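Local coordinates for protein acetyl-CoA acetyltransferase (PDB 4EGV) that probably acts as an acyltransferase of the thiolase superfamily, folding as a monomeric thiolase-like protein from Mycobacterium smegmatis, at residues V25-E30 and S384-A389; L45-A50 and A98-A103; L54-A59 and E290-Y295. All blocks are in the same frame, centred on the assembly; numbering follows the deposited sequence.

How the contacts relate
All three contacts sit in the thiolase-fold part of the chain, on the same side of its centre. Contact 1 lies between strand 20-29 and helix 383-397; contacts 2 and 3 both use helix 42-56, which follows that strand in the chain. Centre to centre, contact 1 is about 14 Å from contact 2 and 15 Å from contact 3, while contacts 2 and 3 are about 17 Å apart. Along the chain, contacts 2 and 3 are nested inside the loop closed by contact 1 and cross each other. F28 packs on L45 and E48, and V25 N probably hydrogen-bonds to D56 OD2 (3.1 Å). Contacts 1 and 3 tie early to late chain through neighbouring strands 20-29 and 294-303.

Contact 1 (V25-E30 and S384-A389); sequences VGQFTE and SMHGIA
V25 and A389 form the close-packed end of this contact, where strand 20-29 passes across helix 383-397. V25 CB meets A389 CB at 3.8 Å, while CG1 comes to 4.1 Å from A389 CA and CG2 to 3.9 Å from A389 O. The strand and helix segments run at 127° to each other, their axes 8.3 Å apart at the closest, so the backbones separate beyond this point, and further down the strand the longer Q27 side chain makes the contact with H386. The glutamine chain is extended past CG (chi2 174°), which carries the amide to the edge of the H386 imidazole. Q27 CG lies 3.4 Å from H386 ND1, and the amide and ring planes are turned 53° apart. Further along, the strand leaves the helix: F28 points to the other side of the sheet, and T29 OG1 is hydrogen-bonded to Y233 O. The E30 end is solvent-exposed. H386 is also held by its neighbours, its ring meeting that of F376 while its side chain touches Q271 and A273. Two sides of strand 20-29 are thus used in the layered thiolase fold, one for helix 383-397 and one for helix 42-56. The chemistry changes along the contact, from mainly apolar at V25 to a buried amide beside an imidazole, both of which would be expected to find partners within the protein.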
loop_
_atom_site.group_PDB
_atom_site.type_symbol
_atom_site.label_atom_id
_atom_site.label_comp_id
_atom_site.label_asym_id
_atom_site.label_seq_id
_atom_site.Cartn_x
_atom_site.Cartn_y
_atom_site.Cartn_z
ATOM N N VAL A 25 -12.298 12.053 -11.550
ATOM C CA VAL A 25 -12.101 11.071 -10.481
ATOM C C VAL A 25 -13.464 10.702 -9.875
ATOM O O VAL A 25 -14.398 11.514 -9.830
ATOM C CB VAL A 25 -11.051 11.556 -9.396
ATOM C CG1 VAL A 25 -9.696 11.716 -10.002
ATOM C CG2 VAL A 25 -11.451 12.817 -8.712
ATOM N N GLY A 26 -13.608 9.475 -9.420
ATOM C CA GLY A 26 -14.890 9.105 -8.881
ATOM C C GLY A 26 -14.789 8.220 -7.707
ATOM O O GLY A 26 -14.041 7.298 -7.720
ATOM N N GLN A 27 -15.573 8.514 -6.685
ATOM C CA GLN A 27 -15.688 7.609 -5.535
ATOM C C GLN A 27 -17.129 7.217 -5.241
ATOM O O GLN A 27 -18.011 7.957 -5.518
ATOM C CB GLN A 27 -15.051 8.255 -4.322
ATOM C CG GLN A 27 -13.585 8.142 -4.333
ATOM C CD GLN A 27 -12.967 8.900 -3.229
ATOM O OE1 GLN A 27 -12.821 10.130 -3.304
ATOM N NE2 GLN A 27 -12.570 8.186 -2.177
ATOM N N PHE A 28 -17.353 6.048 -4.692
ATOM C CA PHE A 28 -18.676 5.639 -4.298
ATOM C C PHE A 28 -18.644 4.676 -3.136
ATOM O O PHE A 28 -17.829 3.752 -3.136
ATOM C CB PHE A 28 -19.380 4.972 -5.456
ATOM C CG PHE A 28 -20.790 4.574 -5.160
ATOM C CD1 PHE A 28 -21.782 5.530 -5.108
ATOM C CD2 PHE A 28 -21.126 3.233 -4.950
ATOM C CE1 PHE A 28 -23.106 5.180 -4.863
ATOM C CE2 PHE A 28 -22.430 2.861 -4.696
ATOM C CZ PHE A 28 -23.434 3.824 -4.657
ATOM N N THR A 29 -19.550 4.883 -2.175
ATOM C CA THR A 29 -19.749 3.968 -1.050
ATOM C C THR A 29 -21.237 3.630 -0.898
ATOM O O THR A 29 -22.077 4.519 -1.004
ATOM C CB THR A 29 -19.201 4.572 0.282
ATOM O OG1 THR A 29 -17.803 4.789 0.158
ATOM C CG2 THR A 29 -19.432 3.637 1.464
ATOM N N GLU A 30 -21.547 2.349 -0.643
ATOM C CA GLU A 30 -22.925 1.889 -0.314
ATOM C C GLU A 30 -23.081 1.289 1.107
ATOM O O GLU A 30 -22.221 0.543 1.581
ATOM C CB GLU A 30 -23.408 0.889 -1.370
ATOM C CG GLU A 30 -24.813 0.339 -1.152
ATOM C CD GLU A 30 -25.099 -0.895 -2.006
ATOM O OE1 GLU A 30 -24.179 -1.697 -2.323
ATOM O OE2 GLU A 30 -26.269 -1.082 -2.353
ATOM N N SER A 384 -5.508 2.605 -2.712
ATOM C CA SER A 384 -4.802 3.759 -3.283
ATOM C C SER A 384 -5.536 4.486 -4.398
ATOM O O SER A 384 -5.124 5.540 -4.819
ATOM C CB SER A 384 -3.372 3.402 -3.746
ATOM O OG SER A 384 -2.427 3.541 -2.700
HETATM N N MSE A 385 -6.619 3.956 -4.901
HETATM C CA MSE A 385 -7.299 4.697 -5.922
HETATM C C MSE A 385 -8.174 5.783 -5.340
HETATM O O MSE A 385 -8.453 6.780 -5.996
HETATM C CB MSE A 385 -8.154 3.779 -6.725
HETATM C CG MSE A 385 -8.671 4.450 -7.927
HETATM SE SE MSE A 385 -8.842 3.124 -9.186
HETATM C CE MSE A 385 -10.139 1.974 -8.378
ATOM N N HIS A 386 -8.634 5.543 -4.123
ATOM C CA HIS A 386 -9.248 6.547 -3.299
ATOM C C HIS A 386 -8.255 7.681 -2.900
ATOM O O HIS A 386 -8.608 8.841 -2.893
ATOM C CB HIS A 386 -9.866 5.854 -2.076
ATOM C CG HIS A 386 -11.006 4.955 -2.432
ATOM N ND1 HIS A 386 -12.269 5.437 -2.698
ATOM C CD2 HIS A 386 -11.065 3.612 -2.609
ATOM C CE1 HIS A 386 -13.062 4.432 -3.000
ATOM N NE2 HIS A 386 -12.358 3.317 -2.946
ATOM N N GLY A 387 -7.027 7.286 -2.572
ATOM C CA GLY A 387 -5.899 8.167 -2.379
ATOM C C GLY A 387 -5.641 9.103 -3.540
ATOM O O GLY A 387 -5.573 10.314 -3.357
ATOM N N ILE A 388 -5.511 8.526 -4.729
ATOM C CA ILE A 388 -5.376 9.277 -5.958
ATOM C C ILE A 388 -6.542 10.234 -6.195
ATOM O O ILE A 388 -6.339 11.390 -6.583
ATOM C CB ILE A 388 -5.146 8.356 -7.175
ATOM C CG1 ILE A 388 -3.886 7.528 -6.952
ATOM C CG2 ILE A 388 -5.043 9.141 -8.454
ATOM C CD1 ILE A 388 -3.607 6.421 -7.974
ATOM N N ALA A 389 -7.759 9.763 -5.981
ATOM C CA ALA A 389 -8.908 10.624 -6.147
ATOM C C ALA A 389 -8.847 11.814 -5.176
ATOM O O ALA A 389 -9.027 12.927 -5.598
ATOM C CB ALA A 389 -10.208 9.858 -6.048
#

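Contact 2 (L45-A50 and A98-A103); sequences LATEAA and ARNIGA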
loop_
_atom_site.group_PDB
_atom_site.type_symbol
_atom_site.label_atom_id
_atom_site.label_comp_id
_atom_site.label_asym_id
_atom_site.label_seq_id
_atom_site.Cartn_x
_atom_site.Cartn_y
_atom_site.Cartn_z
ATOM N N LEU A 45 -20.665 -1.366 -8.414
ATOM C CA LEU A 45 -19.914 -0.387 -7.619
ATOM C C LEU A 45 -18.830 0.390 -8.393
ATOM O O LEU A 45 -18.620 1.595 -8.203
ATOM C CB LEU A 45 -19.265 -1.071 -6.428
ATOM C CG LEU A 45 -20.143 -1.582 -5.278
ATOM C CD1 LEU A 45 -19.409 -2.560 -4.374
ATOM C CD2 LEU A 45 -20.815 -0.490 -4.475
ATOM N N ALA A 46 -18.141 -0.337 -9.261
ATOM C CA ALA A 46 -17.158 0.215 -10.145
ATOM C C ALA A 46 -17.855 1.057 -11.184
ATOM O O ALA A 46 -17.315 2.019 -11.646
ATOM C CB ALA A 46 -16.363 -0.913 -10.807
ATOM N N THR A 47 -19.054 0.676 -11.548
ATOM C CA THR A 47 -19.874 1.431 -12.498
ATOM C C THR A 47 -20.297 2.790 -11.930
ATOM O O THR A 47 -20.112 3.798 -12.535
ATOM C CB THR A 47 -21.081 0.565 -12.927
ATOM O OG1 THR A 47 -20.566 -0.573 -13.634
ATOM C CG2 THR A 47 -22.048 1.341 -13.787
ATOM N N GLU A 48 -20.849 2.792 -10.741
ATOM C CA GLU A 48 -21.165 4.017 -10.072
ATOM C C GLU A 48 -19.989 5.001 -9.932
ATOM O O GLU A 48 -20.147 6.174 -10.211
ATOM C CB GLU A 48 -21.773 3.725 -8.706
ATOM C CG GLU A 48 -23.269 3.531 -8.731
ATOM C CD GLU A 48 -24.064 4.713 -9.312
ATOM O OE1 GLU A 48 -23.776 5.882 -9.017
ATOM O OE2 GLU A 48 -25.018 4.463 -10.061
ATOM N N ALA A 49 -18.839 4.523 -9.480
ATOM C CA ALA A 49 -17.606 5.332 -9.477
ATOM C C ALA A 49 -17.139 5.811 -10.861
ATOM O O ALA A 49 -16.679 6.923 -10.991
ATOM C CB ALA A 49 -16.502 4.598 -8.792
ATOM N N ALA A 50 -17.280 4.976 -11.884
ATOM C CA ALA A 50 -16.881 5.332 -13.241
ATOM C C ALA A 50 -17.754 6.425 -13.832
ATOM O O ALA A 50 -17.254 7.312 -14.568
ATOM C CB ALA A 50 -16.855 4.111 -14.134
ATOM N N ALA A 98 -17.557 -1.216 -18.699
ATOM C CA ALA A 98 -17.572 -0.418 -19.917
ATOM C C ALA A 98 -18.969 -0.325 -20.547
ATOM O O ALA A 98 -19.364 0.739 -20.979
ATOM C CB ALA A 98 -16.598 -0.980 -20.894
ATOM N N ARG A 99 -19.711 -1.442 -20.562
ATOM C CA ARG A 99 -20.985 -1.566 -21.260
ATOM C C ARG A 99 -21.966 -0.711 -20.500
ATOM O O ARG A 99 -22.727 0.098 -21.072
ATOM C CB ARG A 99 -21.439 -3.049 -21.336
ATOM C CG ARG A 99 -22.397 -3.473 -22.549
ATOM C CD ARG A 99 -22.156 -4.982 -23.014
ATOM N NE ARG A 99 -22.350 -5.925 -21.889
ATOM C CZ ARG A 99 -21.460 -6.783 -21.366
ATOM N NH1 ARG A 99 -20.225 -6.942 -21.852
ATOM N NH2 ARG A 99 -21.846 -7.504 -20.323
ATOM N N ASN A 100 -21.897 -0.858 -19.197
ATOM C CA ASN A 100 -22.714 -0.080 -18.294
ATOM C C ASN A 100 -22.640 1.457 -18.350
ATOM O O ASN A 100 -23.614 2.140 -18.027
ATOM C CB ASN A 100 -22.397 -0.495 -16.876
ATOM C CG ASN A 100 -23.055 -1.779 -16.484
ATOM O OD1 ASN A 100 -23.930 -2.293 -17.167
ATOM N ND2 ASN A 100 -22.633 -2.307 -15.376
ATOM N N ILE A 101 -21.475 1.980 -18.742
ATOM C CA ILE A 101 -21.242 3.416 -18.882
ATOM C C ILE A 101 -21.331 3.920 -20.332
ATOM O O ILE A 101 -21.212 5.100 -20.570
ATOM C CB ILE A 101 -19.887 3.828 -18.230
ATOM C CG1 ILE A 101 -18.716 3.203 -18.974
ATOM C CG2 ILE A 101 -19.847 3.457 -16.769
ATOM C CD1 ILE A 101 -17.455 3.894 -18.787
ATOM N N GLY A 102 -21.522 3.030 -21.295
ATOM C CA GLY A 102 -21.673 3.427 -22.695
ATOM C C GLY A 102 -20.381 3.483 -23.476
ATOM O O GLY A 102 -20.288 4.188 -24.445
ATOM N N ALA A 103 -19.382 2.731 -23.034
ATOM C CA ALA A 103 -18.069 2.662 -23.679
ATOM C C ALA A 103 -17.943 1.381 -24.495
ATOM O O ALA A 103 -18.565 0.360 -24.159
ATOM C CB ALA A 103 -16.928 2.741 -22.633
#
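T47 and N100 make the polar half of this helix-to-helix contact. N100 ND2 donates to T47 OG1 at 3.2 Å; the bond is nearly straight, with an N-H...O angle of 170°, and OG1 lies almost in the amide plane. The two side chains meet at about a right angle, and they also touch through carbon: T47 CG2 reaches N100 CB at 3.6 Å. Beside this pair is a smaller apolar patch, in which I101 CG2 rests 4.0 Å from A50 CB, one helical turn after T47. In I101 it is the CG2 methyl, trans to the carbonyl carbon, that faces the helix, while CG1 takes the position between the backbone N and C.

One shell out, T47 OG1 is also hydrogen-bonded to V43 O a turn earlier. The hydroxyl can therefore give its proton to that carbonyl while accepting from N100, and two bonds hold it. On the other segment, N100 and I101 stand near the end of helix 93-101, where a Schellman motif follows: G102 has positive phi, A103 N bonds to A98 O at 2.9 Å and G102 N to R99 O. N100 lies on the exposed side, touching V43, and I101 also touches K51. On the inner side, A50 and I101 both pack on L138, so helices 42-56 and 93-101 lie side by side on strand 136-143 of the sheet.

Contact 3 (L54-A59 and E290-Y295); sequences LHDCGA and EEKWVY
D56 presents its flat peptide carbonyl to K292, whose ammonium NZ comes in within the carbonyl plane and donates to D56 O at 2.9 Å; the C=O...N angle is 158°. The other large flat group nearby is the W293 indole. E290 CA lies over one face, 3.7 Å above the plane and offset toward the rim, and Y295 OH lies in plane at its edge. In the thiolase fold this contact joins the C-terminal end of helix 42-56 to the 3-10 turn that precedes strand 294-303, a neighbour of strand 20-29 in the sheet. W293 is held there by V21 and V23 of that neighbour and by helix 280-286, with NE1 hydrogen-bonded to V288 O.

K292 gets to the carbonyl by bending at its second torsion (chi2 -77°), which brings CD and CE, as well as NZ, past D56 O. The ammonium therefore sits at the carbonyl end of the helix, where its charge would be expected to interact well with the helix dipole. The carboxylate is a separate matter: D56 OD1 is 4.1 Å from K292 NZ, beyond a salt bridge, and D56 OD2 is salt-bridged to R396 NH1 and accepts from V25 N. R396 also reaches the other side, its NE donating to K292 O, so one arginine links both segments. Next to the ammonium, K292 CD and CE each lie 3.3 Å from D56 O.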
loop_
_atom_site.group_PDB
_atom_site.type_symbol
_atom_site.label_atom_id
_atom_site.label_comp_id
_atom_site.label_asym_id
_atom_site.label_seq_id
_atom_site.Cartn_x
_atom_site.Cartn_y
_atom_site.Cartn_z
ATOM N N LEU A 54 -16.684 10.280 -15.084
ATOM C CA LEU A 54 -17.141 10.851 -16.327
ATOM C C LEU A 54 -17.893 12.139 -16.110
ATOM O O LEU A 54 -17.904 13.010 -16.962
ATOM C CB LEU A 54 -18.073 9.874 -17.008
ATOM C CG LEU A 54 -17.592 9.046 -18.206
ATOM C CD1 LEU A 54 -16.219 8.465 -18.000
ATOM C CD2 LEU A 54 -18.616 7.980 -18.467
ATOM N N HIS A 55 -18.553 12.263 -14.974
ATOM C CA HIS A 55 -19.216 13.508 -14.676
ATOM C C HIS A 55 -18.332 14.599 -14.110
ATOM O O HIS A 55 -18.571 15.791 -14.355
ATOM C CB HIS A 55 -20.369 13.328 -13.725
ATOM C CG HIS A 55 -21.420 14.368 -13.934
ATOM N ND1 HIS A 55 -21.620 15.434 -13.076
ATOM C CD2 HIS A 55 -22.269 14.554 -14.975
ATOM C CE1 HIS A 55 -22.592 16.194 -13.551
ATOM N NE2 HIS A 55 -22.998 15.686 -14.703
ATOM N N ASP A 56 -17.342 14.166 -13.339
ATOM C CA ASP A 56 -16.390 15.021 -12.715
ATOM C C ASP A 56 -15.630 15.851 -13.738
ATOM O O ASP A 56 -15.305 16.994 -13.456
ATOM C CB ASP A 56 -15.431 14.181 -11.900
ATOM C CG ASP A 56 -14.550 15.006 -11.000
ATOM O OD1 ASP A 56 -15.106 15.677 -10.094
ATOM O OD2 ASP A 56 -13.305 14.945 -11.198
ATOM N N CYS A 57 -15.407 15.317 -14.914
ATOM C CA CYS A 57 -14.624 16.006 -15.928
ATOM C C CYS A 57 -15.228 17.198 -16.613
ATOM O O CYS A 57 -14.549 17.854 -17.338
ATOM C CB CYS A 57 -14.084 15.030 -16.970
ATOM S SG CYS A 57 -15.107 14.577 -18.280
ATOM N N GLY A 58 -16.494 17.466 -16.377
ATOM C CA GLY A 58 -17.167 18.631 -16.904
ATOM C C GLY A 58 -17.494 18.685 -18.369
ATOM O O GLY A 58 -17.757 19.721 -18.904
ATOM N N ALA A 59 -17.496 17.553 -19.021
ATOM C CA ALA A 59 -17.822 17.484 -20.413
ATOM C C ALA A 59 -18.947 16.536 -20.474
ATOM O O ALA A 59 -19.331 16.015 -19.483
ATOM C CB ALA A 59 -16.703 16.957 -21.169
ATOM N N GLU A 290 -10.032 23.399 -18.315
ATOM C CA GLU A 290 -8.655 23.339 -17.875
ATOM C C GLU A 290 -8.466 23.311 -16.345
ATOM O O GLU A 290 -7.533 22.689 -15.883
ATOM C CB GLU A 290 -7.817 24.437 -18.565
ATOM C CG GLU A 290 -6.322 24.277 -18.343
ATOM C CD GLU A 290 -5.460 24.938 -19.390
ATOM O OE1 GLU A 290 -5.993 25.422 -20.418
ATOM O OE2 GLU A 290 -4.231 24.954 -19.179
ATOM N N GLU A 291 -9.345 23.940 -15.569
ATOM C CA GLU A 291 -9.234 23.856 -14.103
ATOM C C GLU A 291 -9.387 22.408 -13.516
ATOM O O GLU A 291 -9.053 22.161 -12.351
ATOM C CB GLU A 291 -10.071 24.935 -13.361
ATOM C CG GLU A 291 -11.578 24.729 -13.297
ATOM C CD GLU A 291 -12.309 25.405 -14.445
ATOM O OE1 GLU A 291 -11.656 25.662 -15.486
ATOM O OE2 GLU A 291 -13.538 25.672 -14.321
ATOM N N LYS A 292 -9.821 21.464 -14.358
ATOM C CA LYS A 292 -9.928 20.038 -14.006
ATOM C C LYS A 292 -8.671 19.194 -14.238
ATOM O O LYS A 292 -8.563 18.114 -13.694
ATOM C CB LYS A 292 -11.075 19.377 -14.785
ATOM C CG LYS A 292 -12.458 19.894 -14.492
ATOM C CD LYS A 292 -13.023 19.381 -13.215
ATOM C CE LYS A 292 -14.332 20.106 -12.913
ATOM N NZ LYS A 292 -15.121 19.429 -11.860
ATOM N N TRP A 293 -7.752 19.671 -15.063
ATOM C CA TRP A 293 -6.555 18.918 -15.386
ATOM C C TRP A 293 -5.529 18.863 -14.246
ATOM O O TRP A 293 -5.125 19.885 -13.684
ATOM C CB TRP A 293 -5.860 19.510 -16.596
ATOM C CG TRP A 293 -6.670 19.700 -17.766
ATOM C CD1 TRP A 293 -7.989 19.470 -17.889
ATOM C CD2 TRP A 293 -6.224 20.200 -19.027
ATOM N NE1 TRP A 293 -8.412 19.791 -19.150
ATOM C CE2 TRP A 293 -7.346 20.246 -19.872
ATOM C CE3 TRP A 293 -4.977 20.602 -19.531
ATOM C CZ2 TRP A 293 -7.273 20.689 -21.187
ATOM C CZ3 TRP A 293 -4.900 21.031 -20.828
ATOM C CH2 TRP A 293 -6.043 21.061 -21.651
ATOM N N VAL A 294 -5.097 17.645 -13.955
ATOM C CA VAL A 294 -4.013 17.361 -13.030
ATOM C C VAL A 294 -2.937 16.502 -13.727
ATOM O O VAL A 294 -3.221 15.517 -14.385
ATOM C CB VAL A 294 -4.571 16.687 -11.774
ATOM C CG1 VAL A 294 -3.528 16.463 -10.783
ATOM C CG2 VAL A 294 -5.644 17.548 -11.187
ATOM N N TYR A 295 -1.686 16.901 -13.577
ATOM C CA TYR A 295 -0.534 16.178 -14.143
ATOM C C TYR A 295 0.073 15.169 -13.178
ATOM O O TYR A 295 0.147 15.373 -11.997
ATOM C CB TYR A 295 0.540 17.175 -14.616
ATOM C CG TYR A 295 0.006 18.164 -15.596
ATOM C CD1 TYR A 295 0.258 18.004 -16.937
ATOM C CD2 TYR A 295 -0.797 19.229 -15.187
ATOM C CE1 TYR A 295 -0.240 18.876 -17.874
ATOM C CE2 TYR A 295 -1.314 20.091 -16.101
ATOM C CZ TYR A 295 -1.024 19.919 -17.469
ATOM O OH TYR A 295 -1.522 20.780 -18.436
#